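Long-range contacts in arginine kinase (Anthopleura japonica, PDB 4RF6), which catalyses the reversible transfer of a phosphoryl group from ATP to L-arginine, giving N(omega)-phospho-L-arginine and ADP: residues 18-23 with 63-68; 12-17 with 57-62; 67-72 with 198-203; 44-49 with 85-90. All coordinates share one frame; numbering follows the deposited sequence.

Contacts 1, 2 and 4 lie within the small helical N-terminal domain of the first repeat. Contact 3 ties that domain to the larger C-terminal catalytic domain. Contacts 1 and 2 both use helix 57-66, and their centres are 8 Å apart. Ala18 O of contact 1 takes a probable hydrogen bond from Trp58 NE1 of contact 2 at 3.0 Å. Contact 4 also touches contact 2, where Asn17 ND2 makes a probable hydrogen bond to Lys47 O. Contacts 1 and 3 share Asn67 and Leu68. Contact 3 includes Gly71 and Val72, part of the probable substrate-binding loop 71-75. The side chain of Phe201 is about 7 Å from that of Glu232, which probably binds the substrate.

Contact 1 (18-23 with 63-68); sequences AFPDPL and SGVVNL
Pro20, which meets Val65 across the contact, also lies with CD 3.5 Å above one face of the preceding Phe19 ring, offset toward the rim. The contact itself is apolar. Pro20 CB touches both Val65 methyls, with CG1 and CG2 each 3.7 Å away. The two side chains cross at about a right angle. Val65 holds CG1 anti to its backbone N (chi1 -171°), and this methyl also comes within 4.2 Å of Pro22 CB. Leu68 packs on Pro22 with its branched end. Its CD2 is 3.8 Å from Pro22 CB and only 3.1 Å from Pro22 O, a tight approach. Leu23 CD2 touches Gly64 O at 3.9 Å and Leu68 CD2 at 4.1 Å. Next to this packing, helix 57-66 ends. Ser63 O accepts there from Asn67 N and Asn67 ND2, which arrive from opposite faces of its plane. Gly64 lies close to Gly73 of the probable substrate-binding loop. The contact thus lays the loop after helix 7-14 against the end of helix 57-66. Helix 7-14 touches Pro22 with Thr9 and Phe13, and Leu38 touches Pro20 and Leu23 in the loop after helix 33-37.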
# COMPACT_ATOMS: atom_id res chain seq x y z
N ALA A 18 29.47 41.22 -9.72
CA ALA A 18 28.56 42.31 -10.04
C ALA A 18 27.12 41.87 -9.79
O ALA A 18 26.83 40.67 -9.72
CB ALA A 18 28.75 42.73 -11.49
N PHE A 19 26.22 42.84 -9.64
CA PHE A 19 24.81 42.56 -9.42
C PHE A 19 24.28 41.68 -10.56
O PHE A 19 24.57 41.94 -11.72
CB PHE A 19 24.01 43.86 -9.34
CG PHE A 19 22.55 43.66 -9.04
CD1 PHE A 19 21.63 43.56 -10.08
CD2 PHE A 19 22.10 43.55 -7.74
CE1 PHE A 19 20.29 43.37 -9.82
CE2 PHE A 19 20.76 43.36 -7.46
CZ PHE A 19 19.85 43.27 -8.51
N PRO A 20 23.53 40.63 -10.22
CA PRO A 20 23.03 39.74 -11.27
C PRO A 20 21.88 40.37 -12.06
O PRO A 20 20.72 40.23 -11.68
CB PRO A 20 22.55 38.51 -10.50
CG PRO A 20 22.17 39.03 -9.16
CD PRO A 20 23.10 40.19 -8.87
N ASP A 21 22.22 41.06 -13.15
CA ASP A 21 21.23 41.62 -14.08
C ASP A 21 20.07 40.69 -14.50
O ASP A 21 18.94 41.16 -14.64
CB ASP A 21 21.91 42.18 -15.34
CG ASP A 21 22.55 43.55 -15.12
OD1 ASP A 21 22.28 44.18 -14.08
OD2 ASP A 21 23.32 43.99 -16.01
N PRO A 22 20.34 39.38 -14.72
CA PRO A 22 19.23 38.49 -15.12
C PRO A 22 18.06 38.43 -14.14
O PRO A 22 17.01 37.91 -14.49
CB PRO A 22 19.91 37.12 -15.21
CG PRO A 22 21.30 37.43 -15.60
CD PRO A 22 21.64 38.71 -14.88
N LEU A 23 18.22 38.95 -12.92
CA LEU A 23 17.09 39.05 -12.01
C LEU A 23 16.09 40.09 -12.53
O LEU A 23 14.91 40.06 -12.18
CB LEU A 23 17.55 39.36 -10.58
CG LEU A 23 18.36 38.24 -9.92
CD1 LEU A 23 18.60 38.48 -8.44
CD2 LEU A 23 17.67 36.90 -10.12
N SER A 63 22.09 29.81 -7.46
CA SER A 63 21.07 28.94 -8.04
C SER A 63 19.88 29.74 -8.56
O SER A 63 19.30 29.42 -9.61
CB SER A 63 20.60 27.90 -7.04
OG SER A 63 19.70 26.99 -7.64
N GLY A 64 19.53 30.80 -7.84
CA GLY A 64 18.41 31.65 -8.21
C GLY A 64 18.65 32.51 -9.44
O GLY A 64 17.70 33.02 -10.05
N VAL A 65 19.92 32.70 -9.79
CA VAL A 65 20.27 33.45 -11.00
C VAL A 65 20.40 32.49 -12.18
O VAL A 65 19.95 32.79 -13.29
CB VAL A 65 21.57 34.24 -10.83
CG1 VAL A 65 21.78 35.17 -12.01
CG2 VAL A 65 21.55 35.04 -9.53
N VAL A 66 21.04 31.35 -11.93
CA VAL A 66 21.17 30.30 -12.94
C VAL A 66 19.78 29.81 -13.35
O VAL A 66 19.48 29.67 -14.53
CB VAL A 66 22.00 29.11 -12.43
CG1 VAL A 66 21.90 27.91 -13.38
CG2 VAL A 66 23.45 29.52 -12.23
N ASN A 67 18.94 29.56 -12.34
CA ASN A 67 17.57 29.12 -12.56
C ASN A 67 16.60 30.25 -12.25
O ASN A 67 16.08 30.35 -11.14
CB ASN A 67 17.26 27.90 -11.69
CG ASN A 67 18.31 26.81 -11.82
OD1 ASN A 67 18.36 26.09 -12.81
ND2 ASN A 67 19.16 26.68 -10.80
N LEU A 68 16.35 31.09 -13.25
CA LEU A 68 15.52 32.29 -13.08
C LEU A 68 14.08 31.97 -12.70
O LEU A 68 13.37 32.83 -12.17
CB LEU A 68 15.55 33.13 -14.36
CG LEU A 68 16.89 33.79 -14.68
CD1 LEU A 68 16.89 34.37 -16.09
CD2 LEU A 68 17.22 34.88 -13.66

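Contact 2 (12-17 with 57-62); sequences KFKSKN and LWDCIN
Lys14 runs across the Trp58 indole and ends at Asp59. Its CB stands 3.7 Å from the centroid of the six-membered ring, 13° off the normal, which makes a CH-pi contact. CG stays over the same ring system, near CE3 and CD2. CD lies 3.9 Å from Asn62 OD1 and is still near Trp58 CE3. CE comes near Asp59 OD1. A bend at chi4 (100°) then sets NZ, which forms a salt bridge with Asp59 OD1 at 2.9 Å. The ammonium meets this oxygen from above the carboxylate plane, 44° out of it. Asp59 OD2 is bonded to Thr56 N. The indole is sandwiched. Lys14 CA lies over the centre of one face, and Ile61 CD1 over the opposite face. Phe13 CB adds a contact with Trp58 CZ2 at 3.6 Å. Here helix 7-14 ends in a Schellman motif, with Asn17 at positive phi, and packs on helix 57-66 at the surface of the helical N-terminal domain of the phosphagen kinase fold. Asn17 OD1 sits at the indole edge, near its plane, 3.2 Å from Trp58 CD1. A water joins Asn17 OD1, at 2.9 Å, to Trp58 N, at 3.3 Å. Three more polar groups bond outside the two segments: Trp58 NE1 to Ala18 O, Asn17 ND2 to Lys47 O, and Asn62 ND2 to Ala204 O. The Phe43 ring also meets the indole, nearly perpendicular to it.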
# COMPACT_ATOMS: atom_id res chain seq x y z
N LYS A 12 29.32 34.99 -15.76
CA LYS A 12 29.86 36.28 -16.18
C LYS A 12 29.73 37.33 -15.09
O LYS A 12 30.64 38.13 -14.85
CB LYS A 12 29.17 36.79 -17.45
CG LYS A 12 29.48 36.00 -18.71
CD LYS A 12 29.02 36.79 -19.93
CE LYS A 12 28.64 35.86 -21.08
NZ LYS A 12 28.53 36.60 -22.38
N PHE A 13 28.57 37.35 -14.44
CA PHE A 13 28.31 38.31 -13.38
C PHE A 13 29.01 37.89 -12.09
O PHE A 13 29.56 38.72 -11.37
CB PHE A 13 26.80 38.47 -13.16
CG PHE A 13 26.09 39.12 -14.32
CD1 PHE A 13 25.45 38.34 -15.28
CD2 PHE A 13 26.07 40.50 -14.45
CE1 PHE A 13 24.80 38.93 -16.35
CE2 PHE A 13 25.42 41.10 -15.52
CZ PHE A 13 24.78 40.32 -16.47
N LYS A 14 28.99 36.58 -11.81
CA LYS A 14 29.63 36.05 -10.61
C LYS A 14 31.15 36.28 -10.62
O LYS A 14 31.72 36.68 -9.60
CB LYS A 14 29.32 34.56 -10.44
CG LYS A 14 29.95 33.94 -9.19
CD LYS A 14 29.44 32.53 -8.96
CE LYS A 14 30.12 31.89 -7.75
NZ LYS A 14 29.27 31.93 -6.52
N SER A 15 31.79 36.05 -11.76
CA SER A 15 33.23 36.22 -11.86
C SER A 15 33.65 37.69 -11.72
O SER A 15 34.81 37.99 -11.43
CB SER A 15 33.75 35.67 -13.19
OG SER A 15 33.15 36.34 -14.28
N LYS A 16 32.70 38.60 -11.93
CA LYS A 16 32.95 40.03 -11.79
C LYS A 16 32.45 40.54 -10.45
O LYS A 16 32.66 41.71 -10.10
CB LYS A 16 32.29 40.81 -12.92
CG LYS A 16 33.00 40.69 -14.26
CD LYS A 16 32.29 41.48 -15.34
CE LYS A 16 31.92 40.59 -16.52
NZ LYS A 16 31.15 41.31 -17.57
N ASN A 17 31.78 39.66 -9.71
CA ASN A 17 31.14 40.01 -8.44
C ASN A 17 30.23 41.22 -8.62
O ASN A 17 30.22 42.14 -7.81
CB ASN A 17 32.19 40.28 -7.37
CG ASN A 17 31.66 40.06 -5.96
OD1 ASN A 17 30.74 39.27 -5.74
ND2 ASN A 17 32.25 40.77 -4.99
N LEU A 57 28.13 35.94 -0.82
CA LEU A 57 26.75 36.23 -1.16
C LEU A 57 26.42 35.58 -2.50
O LEU A 57 25.36 34.97 -2.66
CB LEU A 57 26.53 37.74 -1.25
CG LEU A 57 25.15 38.25 -1.66
CD1 LEU A 57 24.09 37.95 -0.61
CD2 LEU A 57 25.22 39.74 -1.93
N TRP A 58 27.34 35.71 -3.46
CA TRP A 58 27.16 35.11 -4.77
C TRP A 58 26.98 33.60 -4.70
O TRP A 58 26.17 33.03 -5.44
CB TRP A 58 28.31 35.48 -5.71
CG TRP A 58 27.87 36.38 -6.81
CD1 TRP A 58 28.19 37.71 -6.96
CD2 TRP A 58 27.00 36.05 -7.89
NE1 TRP A 58 27.58 38.21 -8.09
CE2 TRP A 58 26.85 37.21 -8.67
CE3 TRP A 58 26.35 34.88 -8.28
CZ2 TRP A 58 26.05 37.23 -9.83
CZ3 TRP A 58 25.57 34.90 -9.42
CH2 TRP A 58 25.43 36.06 -10.18
N ASP A 59 27.74 32.94 -3.83
CA ASP A 59 27.60 31.50 -3.62
C ASP A 59 26.17 31.17 -3.21
O ASP A 59 25.59 30.17 -3.63
CB ASP A 59 28.55 31.01 -2.54
CG ASP A 59 30.01 31.03 -2.98
OD1 ASP A 59 30.28 30.69 -4.15
OD2 ASP A 59 30.87 31.38 -2.14
N CYS A 60 25.60 32.04 -2.38
CA CYS A 60 24.26 31.82 -1.85
C CYS A 60 23.16 32.06 -2.88
O CYS A 60 22.16 31.34 -2.92
CB CYS A 60 24.03 32.69 -0.63
SG CYS A 60 24.94 32.13 0.82
N ILE A 61 23.34 33.07 -3.73
CA ILE A 61 22.29 33.45 -4.66
C ILE A 61 22.43 32.77 -6.02
O ILE A 61 21.57 32.93 -6.88
CB ILE A 61 22.26 34.97 -4.90
CG1 ILE A 61 23.53 35.42 -5.63
CG2 ILE A 61 22.06 35.72 -3.58
CD1 ILE A 61 23.48 36.87 -6.09
N ASN A 62 23.52 32.02 -6.22
CA ASN A 62 23.84 31.50 -7.55
C ASN A 62 22.72 30.70 -8.22
O ASN A 62 22.44 30.90 -9.40
CB ASN A 62 25.13 30.68 -7.54
CG ASN A 62 25.62 30.36 -8.94
OD1 ASN A 62 25.80 31.26 -9.76
ND2 ASN A 62 25.82 29.08 -9.23
O HOH W 1 29.57 38.08 -3.35

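Contact 3 (67-72 with 198-203); sequences NLDSGV and GDRFLE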
# COMPACT_ATOMS: atom_id res chain seq x y z
N ASN A 67 18.94 29.56 -12.34
CA ASN A 67 17.57 29.12 -12.56
C ASN A 67 16.60 30.25 -12.25
O ASN A 67 16.08 30.35 -11.14
CB ASN A 67 17.26 27.90 -11.69
CG ASN A 67 18.31 26.81 -11.82
OD1 ASN A 67 18.36 26.09 -12.81
ND2 ASN A 67 19.16 26.68 -10.80
N LEU A 68 16.35 31.09 -13.25
CA LEU A 68 15.52 32.29 -13.08
C LEU A 68 14.08 31.97 -12.70
O LEU A 68 13.37 32.83 -12.17
CB LEU A 68 15.55 33.13 -14.36
CG LEU A 68 16.89 33.79 -14.68
CD1 LEU A 68 16.89 34.37 -16.09
CD2 LEU A 68 17.22 34.88 -13.66
N ASP A 69 13.65 30.74 -12.95
CA ASP A 69 12.29 30.30 -12.64
C ASP A 69 12.13 29.89 -11.17
O ASP A 69 11.06 29.42 -10.77
CB ASP A 69 11.88 29.15 -13.56
CG ASP A 69 12.80 27.95 -13.43
OD1 ASP A 69 14.02 28.14 -13.24
OD2 ASP A 69 12.30 26.81 -13.53
N SER A 70 13.19 30.06 -10.38
CA SER A 70 13.20 29.65 -8.98
C SER A 70 12.09 30.30 -8.17
O SER A 70 11.73 31.45 -8.41
CB SER A 70 14.55 29.99 -8.34
OG SER A 70 15.62 29.43 -9.07
N GLY A 71 11.56 29.56 -7.19
CA GLY A 71 10.60 30.11 -6.26
C GLY A 71 11.32 30.92 -5.19
O GLY A 71 10.99 32.08 -4.93
N VAL A 72 12.33 30.30 -4.59
CA VAL A 72 13.13 30.93 -3.54
C VAL A 72 14.43 31.50 -4.12
O VAL A 72 14.62 32.72 -4.18
CB VAL A 72 13.44 29.94 -2.41
CG1 VAL A 72 14.25 30.63 -1.32
CG2 VAL A 72 12.15 29.38 -1.83
N GLY A 198 21.95 15.63 -8.12
CA GLY A 198 20.97 16.69 -7.92
C GLY A 198 20.66 17.42 -9.20
O GLY A 198 21.50 17.49 -10.09
N ASP A 199 19.44 17.96 -9.30
CA ASP A 199 19.03 18.66 -10.52
C ASP A 199 19.73 20.01 -10.70
O ASP A 199 20.64 20.35 -9.94
CB ASP A 199 17.51 18.83 -10.56
CG ASP A 199 16.96 19.61 -9.38
OD1 ASP A 199 17.72 20.38 -8.74
OD2 ASP A 199 15.75 19.47 -9.10
N ARG A 200 19.29 20.77 -11.70
CA ARG A 200 19.92 22.05 -12.02
C ARG A 200 19.94 23.02 -10.85
O ARG A 200 20.83 23.87 -10.75
CB ARG A 200 19.23 22.70 -13.23
CG ARG A 200 17.71 22.88 -13.07
CD ARG A 200 17.09 23.43 -14.35
NE ARG A 200 15.63 23.46 -14.31
CZ ARG A 200 14.91 24.54 -13.99
NH1 ARG A 200 15.51 25.68 -13.69
NH2 ARG A 200 13.59 24.48 -13.98
N PHE A 201 18.96 22.90 -9.96
CA PHE A 201 18.87 23.78 -8.79
C PHE A 201 19.98 23.46 -7.78
O PHE A 201 20.64 24.37 -7.28
CB PHE A 201 17.49 23.68 -8.14
CG PHE A 201 16.36 24.18 -9.00
CD1 PHE A 201 16.00 25.52 -8.98
CD2 PHE A 201 15.66 23.30 -9.82
CE1 PHE A 201 14.96 25.99 -9.78
CE2 PHE A 201 14.62 23.77 -10.62
CZ PHE A 201 14.27 25.11 -10.60
N LEU A 202 20.16 22.18 -7.48
CA LEU A 202 21.20 21.74 -6.55
C LEU A 202 22.59 21.91 -7.16
O LEU A 202 23.56 22.29 -6.47
CB LEU A 202 20.99 20.28 -6.14
CG LEU A 202 19.63 19.97 -5.51
CD1 LEU A 202 19.62 18.56 -4.95
CD2 LEU A 202 19.30 20.98 -4.44
N GLU A 203 22.69 21.63 -8.46
CA GLU A 203 23.92 21.84 -9.20
C GLU A 203 24.43 23.28 -9.03
O GLU A 203 25.57 23.50 -8.61
CB GLU A 203 23.69 21.54 -10.69
CG GLU A 203 24.89 21.81 -11.59
CD GLU A 203 26.06 20.88 -11.33
OE1 GLU A 203 25.84 19.78 -10.76
OE2 GLU A 203 27.19 21.25 -11.69
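Arg200 NH1 donates to two oxygens of the other segment. It bonds to Asp69 OD1 at 2.9 Å and to Asn67 OD1 at 3.0 Å. The neighbouring NH2 bonds to Asp69 OD2 at 2.7 Å. Arg200 and Asp69 therefore meet tip to tip, in a bidentate end-on salt bridge. The carboxylate and guanidinium planes are 18° apart, nearly coplanar. Both bonds are close to straight, and both carboxylate oxygens use their syn lone pairs. The two pairings fix the rotation of the guanidinium. The Arg200 chain, extended from CG to NE, carries this group out to Asp69. Phe201 CE2 lies over the centre of one guanidinium face. Asn67 CG lies over the Phe201 ring, toward its rim, on the same side as the guanidinium, and Asn67 CB is 3.5 Å from CE1. Ser70 OG sits at the ring edge, in its plane, 3.6 Å from CE1. Asn67 ND2 also bonds to Arg200 O at 3.3 Å, from above the carbonyl plane. Residues 67-70 form a type I turn, from which Asn67, Asp69 and Ser70 all touch residues 200-201. Across from it, Asp199 is the N-cap of helix 200-205, and its OD1 accepts from Leu202 N. A bidentate Arg-Asp salt bridge with flanking Asn bonds thus joins the catalytic domain to the N-terminal domain of the phosphagen kinase fold, just before loop 71-75, which probably binds the guanidino substrate.

Contact 4 (44-49 with 85-90); sequences ESLKNK and FGPLFD
Leu46 CB meets the Phe85 ring at CD1, 4.3 Å away, but the ends of the two side chains go to different places. Leu46 points its branched end at the start of helix 86-96. With CG anti to the carbonyl carbon (chi1 -63°), its CD1 comes to 4.0 Å from Phe85 CA and 4.2 Å from Pro87 CB. The Phe85 ring instead turns its edge to the turn that follows helix 40-46. Its CE1 and CZ present this edge to two backbone oxygens. Lys49 O lies in the ring plane, 3.7 Å from CZ, and Leu46 O is 3.9 Å from CE1. The ring hydrogens there would carry slight positive charge, which probably suits the two carbonyls. Leu46 O also accepts from Lys49 N, closing a type I turn from Leu46 to Lys49. Lys49 CB comes 4.2 Å from Phe85 CE1, while the rest of its chain leads away. On the other segment Phe85 is the N-cap residue, and its O accepts from Leu88 N and Phe89 N. Leu57 of helix 57-66 touches Leu46, Phe85 and Leu88, so three helices meet here. This is plain packing in the helical N-terminal domain of a phosphagen kinase, and the Leu88 side chain is about 4 Å from that of Val74 in the probable substrate-binding loop.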
# COMPACT_ATOMS: atom_id res chain seq x y z
N GLU A 44 25.31 45.55 -2.91
CA GLU A 44 26.46 46.40 -2.60
C GLU A 44 26.96 46.21 -1.17
O GLU A 44 28.16 46.10 -0.93
CB GLU A 44 26.13 47.88 -2.84
CG GLU A 44 26.27 48.35 -4.28
CD GLU A 44 26.10 49.85 -4.44
OE1 GLU A 44 25.95 50.56 -3.41
OE2 GLU A 44 26.12 50.34 -5.59
N SER A 45 26.03 46.17 -0.23
CA SER A 45 26.36 46.07 1.19
C SER A 45 27.03 44.74 1.56
O SER A 45 27.82 44.68 2.51
CB SER A 45 25.09 46.25 2.03
OG SER A 45 25.34 46.02 3.41
N LEU A 46 26.73 43.68 0.81
CA LEU A 46 27.10 42.33 1.20
C LEU A 46 28.09 41.62 0.25
O LEU A 46 28.60 40.56 0.58
CB LEU A 46 25.85 41.46 1.35
CG LEU A 46 24.84 41.84 2.44
CD1 LEU A 46 23.66 40.88 2.43
CD2 LEU A 46 25.51 41.84 3.80
N LYS A 47 28.35 42.21 -0.91
CA LYS A 47 29.12 41.52 -1.95
C LYS A 47 30.58 41.20 -1.60
O LYS A 47 31.21 40.35 -2.25
CB LYS A 47 29.07 42.29 -3.27
CG LYS A 47 29.81 43.61 -3.25
CD LYS A 47 29.57 44.38 -4.54
CE LYS A 47 30.53 45.56 -4.66
NZ LYS A 47 30.25 46.37 -5.87
N ASN A 48 31.13 41.85 -0.57
CA ASN A 48 32.52 41.64 -0.20
C ASN A 48 32.72 40.82 1.08
O ASN A 48 33.85 40.52 1.46
CB ASN A 48 33.27 42.98 -0.09
CG ASN A 48 33.37 43.69 -1.43
OD1 ASN A 48 33.64 43.07 -2.46
ND2 ASN A 48 33.15 45.00 -1.42
N LYS A 49 31.61 40.47 1.73
CA LYS A 49 31.66 39.70 2.97
C LYS A 49 31.79 38.20 2.70
O LYS A 49 31.19 37.67 1.76
CB LYS A 49 30.40 39.96 3.81
CG LYS A 49 30.14 41.43 4.07
CD LYS A 49 29.18 41.63 5.23
CE LYS A 49 28.93 43.12 5.48
NZ LYS A 49 28.02 43.34 6.64
N PHE A 85 24.70 37.20 5.85
CA PHE A 85 23.87 37.66 4.74
C PHE A 85 22.41 37.80 5.19
O PHE A 85 21.48 37.62 4.40
CB PHE A 85 23.99 36.69 3.56
CG PHE A 85 25.41 36.42 3.15
CD1 PHE A 85 26.23 37.45 2.71
CD2 PHE A 85 25.93 35.14 3.23
CE1 PHE A 85 27.54 37.20 2.34
CE2 PHE A 85 27.24 34.88 2.86
CZ PHE A 85 28.05 35.91 2.42
N GLY A 86 22.24 38.11 6.47
CA GLY A 86 20.93 38.35 7.07
C GLY A 86 19.96 39.27 6.34
O GLY A 86 18.79 38.93 6.17
N PRO A 87 20.43 40.45 5.92
CA PRO A 87 19.55 41.38 5.20
C PRO A 87 18.85 40.74 4.00
O PRO A 87 17.76 41.19 3.62
CB PRO A 87 20.51 42.47 4.73
CG PRO A 87 21.55 42.51 5.80
CD PRO A 87 21.73 41.08 6.25
N LEU A 88 19.46 39.71 3.43
CA LEU A 88 18.83 38.94 2.35
C LEU A 88 17.96 37.82 2.92
O LEU A 88 16.75 37.78 2.68
CB LEU A 88 19.89 38.37 1.41
CG LEU A 88 19.35 37.51 0.26
CD1 LEU A 88 18.41 38.32 -0.61
CD2 LEU A 88 20.48 36.95 -0.58
N PHE A 89 18.58 36.91 3.68
CA PHE A 89 17.88 35.74 4.22
C PHE A 89 16.68 36.08 5.12
O PHE A 89 15.64 35.42 5.03
CB PHE A 89 18.86 34.81 4.96
CG PHE A 89 19.72 33.97 4.05
CD1 PHE A 89 19.24 32.79 3.50
CD2 PHE A 89 21.03 34.36 3.75
CE1 PHE A 89 20.03 32.02 2.67
CE2 PHE A 89 21.83 33.59 2.92
CZ PHE A 89 21.33 32.42 2.37
N ASP A 90 16.82 37.10 5.97
CA ASP A 90 15.74 37.46 6.89
C ASP A 90 14.45 37.80 6.14
O ASP A 90 13.36 37.34 6.49
CB ASP A 90 16.13 38.65 7.77
CG ASP A 90 17.20 38.29 8.78
OD1 ASP A 90 17.48 37.09 8.94
OD2 ASP A 90 17.75 39.22 9.42